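Side-chain contacts in alcohol dehydrogenase, zinc-containing (Thermotoga maritima, PDB 1VJ0), which probably acts as a zinc-dependent oxidoreductase of the medium-chain dehydrogenase family, presumably interconverting alcohols and carbonyl compounds with a nicotinamide cofactor: residues A[196-201]-A[260-265]; A[210-215]-A[221-226]; A[237-242]-A[347-352]. One frame throughout, in Å; residues are numbered along the deposited sequence.

Contact 1: residues A[196-201]-A[260-265]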
ATOM      1  N   GLY A 196      -4.632  10.035  14.484  1.00 28.64           N
ATOM      2  CA  GLY A 196      -4.227  11.417  14.373  1.00 28.87           C
ATOM      3  C   GLY A 196      -4.865  12.175  13.203  1.00 29.25           C
ATOM      4  O   GLY A 196      -4.451  13.337  12.940  1.00 30.46           O
ATOM      5  N   LYS A 197      -5.821  11.575  12.487  1.00 27.19           N
ATOM      6  CA  LYS A 197      -6.350  12.221  11.317  1.00 27.12           C
ATOM      7  C   LYS A 197      -7.671  12.983  11.602  1.00 27.65           C
ATOM      8  O   LYS A 197      -8.455  12.631  12.495  1.00 26.45           O
ATOM      9  CB  LYS A 197      -6.529  11.237  10.136  1.00 28.20           C
ATOM     10  CG  LYS A 197      -5.248  10.410   9.793  1.00 29.43           C
ATOM     11  CD  LYS A 197      -4.210  11.271   9.128  1.00 29.59           C
ATOM     12  CE  LYS A 197      -2.921  10.529   8.908  1.00 33.72           C
ATOM     13  NZ  LYS A 197      -3.164   9.328   8.019  1.00 36.04           N
ATOM     14  N   THR A 198      -7.908  13.986  10.757  1.00 27.78           N
ATOM     15  CA  THR A 198      -9.139  14.781  10.749  1.00 28.03           C
ATOM     16  C   THR A 198      -9.946  14.425   9.508  1.00 28.35           C
ATOM     17  O   THR A 198      -9.417  14.498   8.387  1.00 28.10           O
ATOM     18  CB  THR A 198      -8.826  16.294  10.758  1.00 28.53           C
ATOM     19  OG1 THR A 198      -8.315  16.660  12.028  1.00 31.07           O
ATOM     20  CG2 THR A 198     -10.132  17.125  10.587  1.00 26.23           C
ATOM     21  N   VAL A 199     -11.187  13.959   9.750  1.00 27.45           N
ATOM     22  CA  VAL A 199     -12.155  13.517   8.760  1.00 26.73           C
ATOM     23  C   VAL A 199     -13.277  14.527   8.671  1.00 27.00           C
ATOM     24  O   VAL A 199     -13.811  14.950   9.704  1.00 26.53           O
ATOM     25  CB  VAL A 199     -12.762  12.163   9.178  1.00 26.54           C
ATOM     26  CG1 VAL A 199     -13.976  11.823   8.302  1.00 27.47           C
ATOM     27  CG2 VAL A 199     -11.651  11.078   9.086  1.00 28.92           C
ATOM     28  N   VAL A 200     -13.566  14.984   7.454  1.00 27.81           N
ATOM     29  CA  VAL A 200     -14.756  15.783   7.191  1.00 27.25           C
ATOM     30  C   VAL A 200     -15.713  14.969   6.344  1.00 28.32           C
ATOM     31  O   VAL A 200     -15.339  14.380   5.315  1.00 29.19           O
ATOM     32  CB  VAL A 200     -14.419  17.118   6.502  1.00 27.66           C
ATOM     33  CG1 VAL A 200     -15.692  17.883   6.090  1.00 30.53           C
ATOM     34  CG2 VAL A 200     -13.531  17.984   7.380  1.00 26.25           C
ATOM     35  N   ILE A 201     -16.966  14.916   6.787  1.00 29.18           N
ATOM     36  CA  ILE A 201     -18.018  14.278   6.041  1.00 28.84           C
ATOM     37  C   ILE A 201     -19.007  15.297   5.561  1.00 27.86           C
ATOM     38  O   ILE A 201     -19.518  16.091   6.348  1.00 26.55           O
ATOM     39  CB  ILE A 201     -18.710  13.245   6.914  1.00 29.86           C
ATOM     40  CG1 ILE A 201     -17.704  12.137   7.265  1.00 30.94           C
ATOM     41  CG2 ILE A 201     -19.943  12.672   6.189  1.00 29.59           C
ATOM     42  CD1 ILE A 201     -18.114  11.302   8.438  1.00 33.29           C
ATOM     43  N   MET A 260      -9.704  24.734   9.420  1.00 32.48           N
ATOM     44  CA  MET A 260      -8.307  25.154   9.531  1.00 33.44           C
ATOM     45  C   MET A 260      -7.866  25.272  11.013  1.00 33.51           C
ATOM     46  O   MET A 260      -6.775  24.851  11.359  1.00 33.72           O
ATOM     47  CB  MET A 260      -8.073  26.472   8.777  1.00 34.26           C
ATOM     48  CG  MET A 260      -8.129  26.414   7.251  1.00 35.22           C
ATOM     49  SD  MET A 260      -7.154  25.080   6.512  1.00 41.71           S
ATOM     50  CE  MET A 260      -7.869  24.764   4.868  1.00 40.34           C
ATOM     51  N   ASP A 261      -8.724  25.769  11.893  1.00 33.01           N
ATOM     52  CA  ASP A 261      -8.381  25.910  13.311  1.00 34.47           C
ATOM     53  C   ASP A 261      -8.094  24.545  13.995  1.00 34.73           C
ATOM     54  O   ASP A 261      -7.128  24.392  14.744  1.00 36.98           O
ATOM     55  CB  ASP A 261      -9.506  26.641  14.093  1.00 34.12           C
ATOM     56  CG  ASP A 261      -9.596  28.135  13.757  1.00 37.74           C
ATOM     57  OD1 ASP A 261      -8.637  28.716  13.158  1.00 38.16           O
ATOM     58  OD2 ASP A 261     -10.612  28.815  14.069  1.00 39.10           O
ATOM     59  N   ILE A 262      -8.935  23.576  13.725  1.00 33.23           N
ATOM     60  CA  ILE A 262      -8.785  22.250  14.255  1.00 33.38           C
ATOM     61  C   ILE A 262      -7.562  21.516  13.713  1.00 32.97           C
ATOM     62  O   ILE A 262      -7.158  20.577  14.343  1.00 32.71           O
ATOM     63  CB  ILE A 262     -10.068  21.450  13.895  1.00 34.70           C
ATOM     64  CG1 ILE A 262     -11.213  21.930  14.761  1.00 38.15           C
ATOM     65  CG2 ILE A 262      -9.938  19.955  14.025  1.00 36.78           C
ATOM     66  CD1 ILE A 262     -12.532  21.432  14.238  1.00 42.24           C
ATOM     67  N   THR A 263      -7.035  21.895  12.529  1.00 31.28           N
ATOM     68  CA  THR A 263      -5.968  21.148  11.839  1.00 30.31           C
ATOM     69  C   THR A 263      -4.722  21.989  11.716  1.00 29.65           C
ATOM     70  O   THR A 263      -3.926  21.825  10.793  1.00 29.90           O
ATOM     71  CB  THR A 263      -6.421  20.741  10.428  1.00 29.66           C
ATOM     72  OG1 THR A 263      -6.833  21.918   9.720  1.00 26.87           O
ATOM     73  CG2 THR A 263      -7.642  19.759  10.467  1.00 27.45           C
ATOM     74  N   HIS A 264      -4.597  22.941  12.618  1.00 28.73           N
ATOM     75  CA  HIS A 264      -3.451  23.802  12.681  1.00 29.59           C
ATOM     76  C   HIS A 264      -3.151  24.442  11.354  1.00 29.42           C
ATOM     77  O   HIS A 264      -1.983  24.585  10.977  1.00 30.27           O
ATOM     78  CB  HIS A 264      -2.236  23.033  13.254  1.00 29.93           C
ATOM     79  CG  HIS A 264      -2.447  22.603  14.661  1.00 32.13           C
ATOM     80  ND1 HIS A 264      -2.988  21.378  14.987  1.00 31.46           N
ATOM     81  CD2 HIS A 264      -2.240  23.254  15.837  1.00 33.39           C
ATOM     82  CE1 HIS A 264      -3.119  21.298  16.302  1.00 31.62           C
ATOM     83  NE2 HIS A 264      -2.665  22.415  16.838  1.00 32.15           N
ATOM     84  N   GLY A 265      -4.205  24.845  10.646  1.00 28.74           N
ATOM     85  CA  GLY A 265      -4.033  25.620   9.462  1.00 28.39           C
ATOM     86  C   GLY A 265      -3.786  24.752   8.240  1.00 28.67           C
ATOM     87  O   GLY A 265      -3.562  25.296   7.155  1.00 29.04           O
TER
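Van der Waals contact between two threonines, Thr198 at the start of strand 198-202 and Thr263 just past helix 252-262, carries most of this small interface, which buries 94 Å² in all. Between the threonines a single methyl of Thr263 does the touching: Thr263 CG2 sits over the branch point of Thr198, 3.5 Å from Thr198 OG1 and 3.6 Å from Thr198 CG2. The two side chains meet at about a right angle, and the one methyl bears on CB and both branches of its partner. Ile262 adds a looser touch beside it, its CG2 4.2 Å from Thr198 OG1.

The hydroxyls are occupied elsewhere. Thr198 OG1 is hydrogen-bonded to Asn222 OD1 on the adjoining strand. With chi1 at 55°, Thr263 OG1 lies between its own backbone N and carbonyl carbon, where it bonds to Ile259 O, back in the last helical turn, and to Gly267 N. CG2 is thereby set anti to the carbonyl carbon and faces the strand.

Backbone bonds fix the helix end that presents this methyl. Met260 O accepts from Thr263 N at 3.2 Å and from Gly265 N at 2.7 Å, the two donors arriving from opposite faces of its carbonyl plane. Beyond Thr263 the chain turns away through His264 and Gly265, both with positive phi.

Thr198 lies on a central strand of the parallel sheet, its backbone bonded to Asp269 and Phe270 of strand 268-273, while its side chain also touches Ile224 of strand 222-227. Ile262 reaches across to Asn222 and Ile224, so the C-terminal end of helix 252-262 packs on one face of the sheet over strands 198-202 and 222-227.

Contact 2: residues A[210-215]-A[221-226]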
ATOM      1  N   PHE A 210     -23.253   6.692   8.666  1.00 28.98           N
ATOM      2  CA  PHE A 210     -22.386   5.515   8.805  1.00 29.65           C
ATOM      3  C   PHE A 210     -20.916   5.915   8.750  1.00 29.65           C
ATOM      4  O   PHE A 210     -20.122   5.373   9.508  1.00 30.97           O
ATOM      5  CB  PHE A 210     -22.687   4.440   7.728  1.00 30.22           C
ATOM      6  CG  PHE A 210     -23.631   3.397   8.174  1.00 31.29           C
ATOM      7  CD1 PHE A 210     -25.005   3.584   8.077  1.00 32.40           C
ATOM      8  CD2 PHE A 210     -23.147   2.198   8.693  1.00 33.00           C
ATOM      9  CE1 PHE A 210     -25.873   2.597   8.501  1.00 35.71           C
ATOM     10  CE2 PHE A 210     -24.005   1.221   9.080  1.00 31.88           C
ATOM     11  CZ  PHE A 210     -25.367   1.421   9.022  1.00 32.54           C
ATOM     12  N   GLY A 211     -20.578   6.873   7.877  1.00 28.23           N
ATOM     13  CA  GLY A 211     -19.223   7.462   7.787  1.00 29.49           C
ATOM     14  C   GLY A 211     -18.717   7.923   9.148  1.00 28.87           C
ATOM     15  O   GLY A 211     -17.552   7.705   9.487  1.00 31.05           O
ATOM     16  N   VAL A 212     -19.595   8.571   9.928  1.00 27.69           N
ATOM     17  CA  VAL A 212     -19.238   9.045  11.282  1.00 26.74           C
ATOM     18  C   VAL A 212     -18.785   7.881  12.167  1.00 27.42           C
ATOM     19  O   VAL A 212     -17.688   7.915  12.759  1.00 28.95           O
ATOM     20  CB  VAL A 212     -20.416   9.812  11.969  1.00 26.64           C
ATOM     21  CG1 VAL A 212     -20.093  10.146  13.439  1.00 27.75           C
ATOM     22  CG2 VAL A 212     -20.717  11.135  11.185  1.00 27.67           C
ATOM     23  N   VAL A 213     -19.599   6.836  12.238  1.00 27.01           N
ATOM     24  CA  VAL A 213     -19.296   5.664  13.045  1.00 26.89           C
ATOM     25  C   VAL A 213     -18.057   4.903  12.542  1.00 27.50           C
ATOM     26  O   VAL A 213     -17.223   4.460  13.349  1.00 27.68           O
ATOM     27  CB  VAL A 213     -20.548   4.762  13.133  1.00 27.07           C
ATOM     28  CG1 VAL A 213     -20.262   3.424  13.799  1.00 26.51           C
ATOM     29  CG2 VAL A 213     -21.664   5.500  13.845  1.00 28.88           C
ATOM     30  N   ILE A 214     -17.883   4.809  11.222  1.00 26.34           N
ATOM     31  CA  ILE A 214     -16.740   4.121  10.658  1.00 28.14           C
ATOM     32  C   ILE A 214     -15.520   4.943  10.971  1.00 28.18           C
ATOM     33  O   ILE A 214     -14.531   4.376  11.424  1.00 28.26           O
ATOM     34  CB  ILE A 214     -16.898   3.887   9.171  1.00 27.94           C
ATOM     35  CG1 ILE A 214     -18.022   2.863   8.914  1.00 27.60           C
ATOM     36  CG2 ILE A 214     -15.598   3.467   8.484  1.00 30.73           C
ATOM     37  CD1 ILE A 214     -18.617   3.004   7.481  1.00 29.12           C
ATOM     38  N   ALA A 215     -15.585   6.252  10.765  1.00 27.40           N
ATOM     39  CA  ALA A 215     -14.416   7.113  11.065  1.00 28.22           C
ATOM     40  C   ALA A 215     -13.972   6.951  12.507  1.00 28.46           C
ATOM     41  O   ALA A 215     -12.796   6.782  12.794  1.00 27.57           O
ATOM     42  CB  ALA A 215     -14.715   8.592  10.770  1.00 27.50           C
ATOM     43  N   GLU A 221      -9.003  11.021  14.712  1.00 29.20           N
ATOM     44  CA  GLU A 221      -8.919  11.916  15.841  1.00 29.68           C
ATOM     45  C   GLU A 221     -10.085  12.898  15.910  1.00 28.95           C
ATOM     46  O   GLU A 221     -10.669  13.145  16.991  1.00 28.69           O
ATOM     47  CB  GLU A 221      -7.603  12.687  15.796  1.00 30.44           C
ATOM     48  CG  GLU A 221      -7.401  13.572  17.013  1.00 32.36           C
ATOM     49  CD  GLU A 221      -6.055  14.268  16.972  1.00 35.39           C
ATOM     50  OE1 GLU A 221      -5.026  13.566  16.958  1.00 40.10           O
ATOM     51  OE2 GLU A 221      -6.031  15.514  16.913  1.00 44.94           O
ATOM     52  N   ASN A 222     -10.377  13.528  14.788  1.00 28.70           N
ATOM     53  CA  ASN A 222     -11.490  14.470  14.707  1.00 27.86           C
ATOM     54  C   ASN A 222     -12.448  14.083  13.586  1.00 27.93           C
ATOM     55  O   ASN A 222     -12.025  13.737  12.478  1.00 26.47           O
ATOM     56  CB  ASN A 222     -10.991  15.897  14.400  1.00 28.21           C
ATOM     57  CG  ASN A 222      -9.983  16.398  15.368  1.00 27.43           C
ATOM     58  OD1 ASN A 222      -8.864  16.793  14.984  1.00 35.29           O
ATOM     59  ND2 ASN A 222     -10.347  16.425  16.602  1.00 25.51           N
ATOM     60  N   VAL A 223     -13.743  14.152  13.877  1.00 27.57           N
ATOM     61  CA  VAL A 223     -14.776  13.853  12.864  1.00 27.88           C
ATOM     62  C   VAL A 223     -15.727  15.053  12.768  1.00 27.78           C
ATOM     63  O   VAL A 223     -16.321  15.491  13.793  1.00 26.67           O
ATOM     64  CB  VAL A 223     -15.555  12.542  13.158  1.00 28.64           C
ATOM     65  CG1 VAL A 223     -16.702  12.362  12.135  1.00 29.59           C
ATOM     66  CG2 VAL A 223     -14.611  11.323  13.170  1.00 27.86           C
ATOM     67  N   ILE A 224     -15.770  15.670  11.598  1.00 26.38           N
ATOM     68  CA  ILE A 224     -16.594  16.876  11.388  1.00 28.03           C
ATOM     69  C   ILE A 224     -17.595  16.572  10.298  1.00 27.49           C
ATOM     70  O   ILE A 224     -17.221  16.001   9.257  1.00 27.16           O
ATOM     71  CB  ILE A 224     -15.712  18.067  10.933  1.00 29.11           C
ATOM     72  CG1 ILE A 224     -14.712  18.446  12.035  1.00 33.07           C
ATOM     73  CG2 ILE A 224     -16.569  19.310  10.492  1.00 28.14           C
ATOM     74  CD1 ILE A 224     -13.304  18.568  11.492  1.00 35.23           C
ATOM     75  N   VAL A 225     -18.863  16.943  10.533  1.00 27.93           N
ATOM     76  CA  VAL A 225     -19.924  16.783   9.527  1.00 27.11           C
ATOM     77  C   VAL A 225     -20.499  18.144   9.064  1.00 26.93           C
ATOM     78  O   VAL A 225     -20.785  18.997   9.887  1.00 26.53           O
ATOM     79  CB  VAL A 225     -21.061  15.932  10.086  1.00 26.98           C
ATOM     80  CG1 VAL A 225     -22.188  15.775   9.048  1.00 27.15           C
ATOM     81  CG2 VAL A 225     -20.520  14.561  10.499  1.00 28.40           C
ATOM     82  N   ILE A 226     -20.627  18.314   7.741  1.00 26.02           N
ATOM     83  CA  ILE A 226     -21.202  19.511   7.135  1.00 27.33           C
ATOM     84  C   ILE A 226     -22.462  19.064   6.398  1.00 26.78           C
ATOM     85  O   ILE A 226     -22.415  18.168   5.550  1.00 26.93           O
ATOM     86  CB  ILE A 226     -20.228  20.200   6.134  1.00 26.26           C
ATOM     87  CG1 ILE A 226     -18.914  20.534   6.822  1.00 28.52           C
ATOM     88  CG2 ILE A 226     -20.915  21.461   5.522  1.00 26.77           C
ATOM     89  CD1 ILE A 226     -17.851  21.040   5.911  1.00 29.89           C
TER
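Val212, Val223 and Val225 all hold CG1 anti to the backbone N (chi1 within about 7° of 180°), which places CG2 of each beside that N; these CG2 methyls make the close contacts between helix and strand. From the helix, Val212 extends CG2 to Val225 CG2 at 3.5 Å, tighter than a usual methyl-methyl contact, and the two side chains cross at about a right angle. Its other branch lies more loosely against the strand, Val212 CG1 being 4.3 Å from Val223 CG1. One turn further along the helix, the CB of Ala215 points at the strand and meets Val223 CG2 at 3.6 Å. Val212 thus straddles two strand positions, and Val223 receives two helix residues.

The strand residues concerned alternate, Val223 and Val225 facing the helix while Ile224 between them turns to the other face of the sheet, towards Ile262. All four touching residues are buried, and the contact is entirely apolar. Val212 and Ala215 also rest on Ile201 and Val199 of strand 198-202, so the helix covers two neighbouring strands.

The short helix and strand segments run antiparallel at 173°, their axes 9.2 Å apart. This is the second half of a right-handed beta-alpha-beta crossover, strand 198-202, helix 206-217 and strand 222-227, as in the nucleotide-binding Rossmann fold of zinc-dependent dehydrogenases.

Contact 3: residues A[237-242]-A[347-352]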
ATOM      1  N   GLU A 237     -23.827  14.299  15.795  1.00 27.33           N
ATOM      2  CA  GLU A 237     -23.192  14.480  17.115  1.00 28.67           C
ATOM      3  C   GLU A 237     -23.476  13.348  18.093  1.00 28.72           C
ATOM      4  O   GLU A 237     -22.577  12.879  18.807  1.00 28.65           O
ATOM      5  CB  GLU A 237     -23.665  15.795  17.767  1.00 29.34           C
ATOM      6  CG  GLU A 237     -23.154  17.041  17.017  1.00 27.53           C
ATOM      7  CD  GLU A 237     -23.831  18.342  17.423  1.00 31.02           C
ATOM      8  OE1 GLU A 237     -24.761  18.306  18.264  1.00 34.14           O
ATOM      9  OE2 GLU A 237     -23.442  19.398  16.859  1.00 34.01           O
ATOM     10  N   GLU A 238     -24.726  12.928  18.159  1.00 29.93           N
ATOM     11  CA  GLU A 238     -25.094  11.810  19.018  1.00 30.73           C
ATOM     12  C   GLU A 238     -24.386  10.493  18.687  1.00 30.42           C
ATOM     13  O   GLU A 238     -24.218   9.655  19.585  1.00 30.58           O
ATOM     14  CB  GLU A 238     -26.578  11.606  18.967  1.00 31.16           C
ATOM     15  CG  GLU A 238     -27.287  12.725  19.705  1.00 35.23           C
ATOM     16  CD  GLU A 238     -28.784  12.599  19.713  1.00 41.80           C
ATOM     17  OE1 GLU A 238     -29.316  11.641  19.087  1.00 46.31           O
ATOM     18  OE2 GLU A 238     -29.412  13.460  20.366  1.00 43.16           O
ATOM     19  N   ILE A 239     -23.956  10.289  17.447  1.00 29.96           N
ATOM     20  CA  ILE A 239     -23.303   8.997  17.084  1.00 29.56           C
ATOM     21  C   ILE A 239     -21.787   9.138  16.911  1.00 30.15           C
ATOM     22  O   ILE A 239     -21.109   8.189  16.465  1.00 30.63           O
ATOM     23  CB  ILE A 239     -23.954   8.311  15.855  1.00 30.07           C
ATOM     24  CG1 ILE A 239     -23.708   9.101  14.575  1.00 29.52           C
ATOM     25  CG2 ILE A 239     -25.483   8.029  16.076  1.00 32.06           C
ATOM     26  CD1 ILE A 239     -24.399   8.518  13.399  1.00 31.50           C
ATOM     27  N   GLY A 240     -21.259  10.325  17.195  1.00 29.82           N
ATOM     28  CA  GLY A 240     -19.833  10.495  17.470  1.00 30.67           C
ATOM     29  C   GLY A 240     -19.108  11.643  16.789  1.00 30.39           C
ATOM     30  O   GLY A 240     -17.913  11.747  16.946  1.00 30.89           O
ATOM     31  N   ALA A 241     -19.796  12.466  15.987  1.00 30.27           N
ATOM     32  CA  ALA A 241     -19.151  13.648  15.394  1.00 29.28           C
ATOM     33  C   ALA A 241     -18.659  14.609  16.489  1.00 29.57           C
ATOM     34  O   ALA A 241     -19.393  14.908  17.460  1.00 28.37           O
ATOM     35  CB  ALA A 241     -20.112  14.362  14.431  1.00 28.69           C
ATOM     36  N   ASP A 242     -17.450  15.147  16.321  1.00 28.88           N
ATOM     37  CA  ASP A 242     -16.907  16.150  17.251  1.00 29.66           C
ATOM     38  C   ASP A 242     -17.441  17.561  16.971  1.00 29.32           C
ATOM     39  O   ASP A 242     -17.468  18.394  17.852  1.00 28.41           O
ATOM     40  CB  ASP A 242     -15.372  16.199  17.131  1.00 31.07           C
ATOM     41  CG  ASP A 242     -14.715  14.883  17.514  1.00 32.05           C
ATOM     42  OD1 ASP A 242     -14.788  14.532  18.708  1.00 31.33           O
ATOM     43  OD2 ASP A 242     -14.105  14.166  16.717  1.00 28.94           O
ATOM     44  N   SER A 347     -28.973   2.280  15.402  1.00 25.36           N
ATOM     45  CA  SER A 347     -30.432   2.129  15.376  1.00 25.49           C
ATOM     46  C   SER A 347     -31.096   3.496  15.381  1.00 24.55           C
ATOM     47  O   SER A 347     -32.258   3.599  15.000  1.00 23.77           O
ATOM     48  CB  SER A 347     -31.014   1.279  16.521  1.00 26.08           C
ATOM     49  OG  SER A 347     -30.638   1.786  17.789  1.00 28.45           O
ATOM     50  N   LYS A 348     -30.390   4.537  15.822  1.00 23.77           N
ATOM     51  CA  LYS A 348     -30.949   5.866  15.794  1.00 24.19           C
ATOM     52  C   LYS A 348     -31.326   6.374  14.372  1.00 24.30           C
ATOM     53  O   LYS A 348     -32.105   7.310  14.227  1.00 25.69           O
ATOM     54  CB  LYS A 348     -29.996   6.858  16.489  1.00 24.52           C
ATOM     55  CG  LYS A 348     -29.734   6.566  17.993  1.00 25.92           C
ATOM     56  CD  LYS A 348     -28.792   7.619  18.592  1.00 26.32           C
ATOM     57  CE  LYS A 348     -28.413   7.273  20.014  1.00 29.49           C
ATOM     58  NZ  LYS A 348     -29.569   7.437  20.947  1.00 32.24           N
ATOM     59  N   LEU A 349     -30.762   5.796  13.346  1.00 23.85           N
ATOM     60  CA  LEU A 349     -31.028   6.175  11.984  1.00 25.28           C
ATOM     61  C   LEU A 349     -32.401   5.683  11.504  1.00 26.45           C
ATOM     62  O   LEU A 349     -32.970   6.254  10.583  1.00 26.09           O
ATOM     63  CB  LEU A 349     -29.949   5.613  11.082  1.00 24.48           C
ATOM     64  CG  LEU A 349     -28.631   6.369  10.969  1.00 24.15           C
ATOM     65  CD1 LEU A 349     -27.924   6.507  12.285  1.00 23.28           C
ATOM     66  CD2 LEU A 349     -27.716   5.648   9.990  1.00 24.15           C
ATOM     67  N   ILE A 350     -32.942   4.643  12.141  1.00 27.80           N
ATOM     68  CA  ILE A 350     -34.240   4.077  11.711  1.00 28.27           C
ATOM     69  C   ILE A 350     -35.346   4.882  12.315  1.00 27.63           C
ATOM     70  O   ILE A 350     -35.547   4.855  13.508  1.00 27.69           O
ATOM     71  CB  ILE A 350     -34.363   2.581  12.064  1.00 28.97           C
ATOM     72  CG1 ILE A 350     -33.253   1.817  11.343  1.00 29.94           C
ATOM     73  CG2 ILE A 350     -35.788   2.054  11.658  1.00 29.60           C
ATOM     74  CD1 ILE A 350     -32.928   0.470  11.916  1.00 29.51           C
ATOM     75  N   THR A 351     -36.021   5.665  11.490  1.00 27.07           N
ATOM     76  CA  THR A 351     -37.058   6.546  11.985  1.00 27.00           C
ATOM     77  C   THR A 351     -38.428   5.973  11.851  1.00 27.03           C
ATOM     78  O   THR A 351     -39.336   6.434  12.555  1.00 26.57           O
ATOM     79  CB  THR A 351     -37.039   7.904  11.281  1.00 27.54           C
ATOM     80  OG1 THR A 351     -36.984   7.727   9.871  1.00 26.72           O
ATOM     81  CG2 THR A 351     -35.797   8.702  11.662  1.00 28.33           C
ATOM     82  N   HIS A 352     -38.596   4.990  10.963  1.00 26.36           N
ATOM     83  CA  HIS A 352     -39.929   4.455  10.686  1.00 26.84           C
ATOM     84  C   HIS A 352     -39.822   2.956  10.423  1.00 26.66           C
ATOM     85  O   HIS A 352     -38.913   2.516   9.726  1.00 26.62           O
ATOM     86  CB  HIS A 352     -40.481   5.101   9.438  1.00 26.51           C
ATOM     87  CG  HIS A 352     -40.775   6.566   9.591  1.00 26.50           C
ATOM     88  ND1 HIS A 352     -39.800   7.535   9.505  1.00 25.56           N
ATOM     89  CD2 HIS A 352     -41.934   7.217   9.852  1.00 27.09           C
ATOM     90  CE1 HIS A 352     -40.348   8.725   9.696  1.00 26.59           C
ATOM     91  NE2 HIS A 352     -41.646   8.562   9.883  1.00 26.07           N
TER
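Lys348 and Ile239 lie alongside each other, their side chains sliding past in opposite directions, and the touch is between the lysine's aliphatic shaft and a branch methyl, Lys348 CD to Ile239 CG2 at 4.2 Å. Glu238 comes at Lys348 quite differently, crossing it at about a right angle. Its extended chain carries the carboxylate to the same methylene, with Glu238 OE1 4.1 Å from Lys348 CD. The charged ends themselves do not meet: Glu238 OE1 and Lys348 NZ stand 4.6 Å apart, the lysine chain being extended up to a bend at its last torsion (chi4 -70°). Opposite charges at this range probably attract weakly at this exposed side of the contact.

Below this pair the contact is buried and apolar. Ile239 directs CD1 at Leu349, meeting Leu349 CD1 at 4.2 Å. Its chi1 of 68° puts CG1 between the backbone N and the carbonyl carbon and leaves CG2 beside that N, so that one branch serves the leucine and the other the lysine. Both Ile239 and Leu349 also pack on Leu209 of helix 206-217, with Val212 under the isoleucine and Phe210 under the leucine.

Ile239 is followed by Gly240, whose positive phi and two bonds back into the last turn close helix 230-238 in a Schellman motif. The contact thus joins a helix C-terminus of the Rossmann-type domain to the segment leading into strand 352-355, which belongs to the zinc-carrying domain's sheet; the side chain of Leu349 lies about 12 Å from a bound zinc ion.

Followed from the N terminus, the chain reaches the first of the contact segments at strand 198-202, which opens the loop that contact 1 closes at residues 260-265. Contact 2 is nested within it, closing a short loop between helix 206-217 and strand 222-227, next to strand 198-202 in the parallel sheet. Contact 3 opens later inside the same loop, at residues 237-242, but closes beyond it at 347-352, so contacts 1 and 3 cross while contacts 2 and 3 follow in series. Asp242 N probably bonds to Val223 O, joining contact 3 to contact 2. Contacts 1 and 2 lie on the sheet's two faces; contact 3 leads towards the zinc-carrying domain.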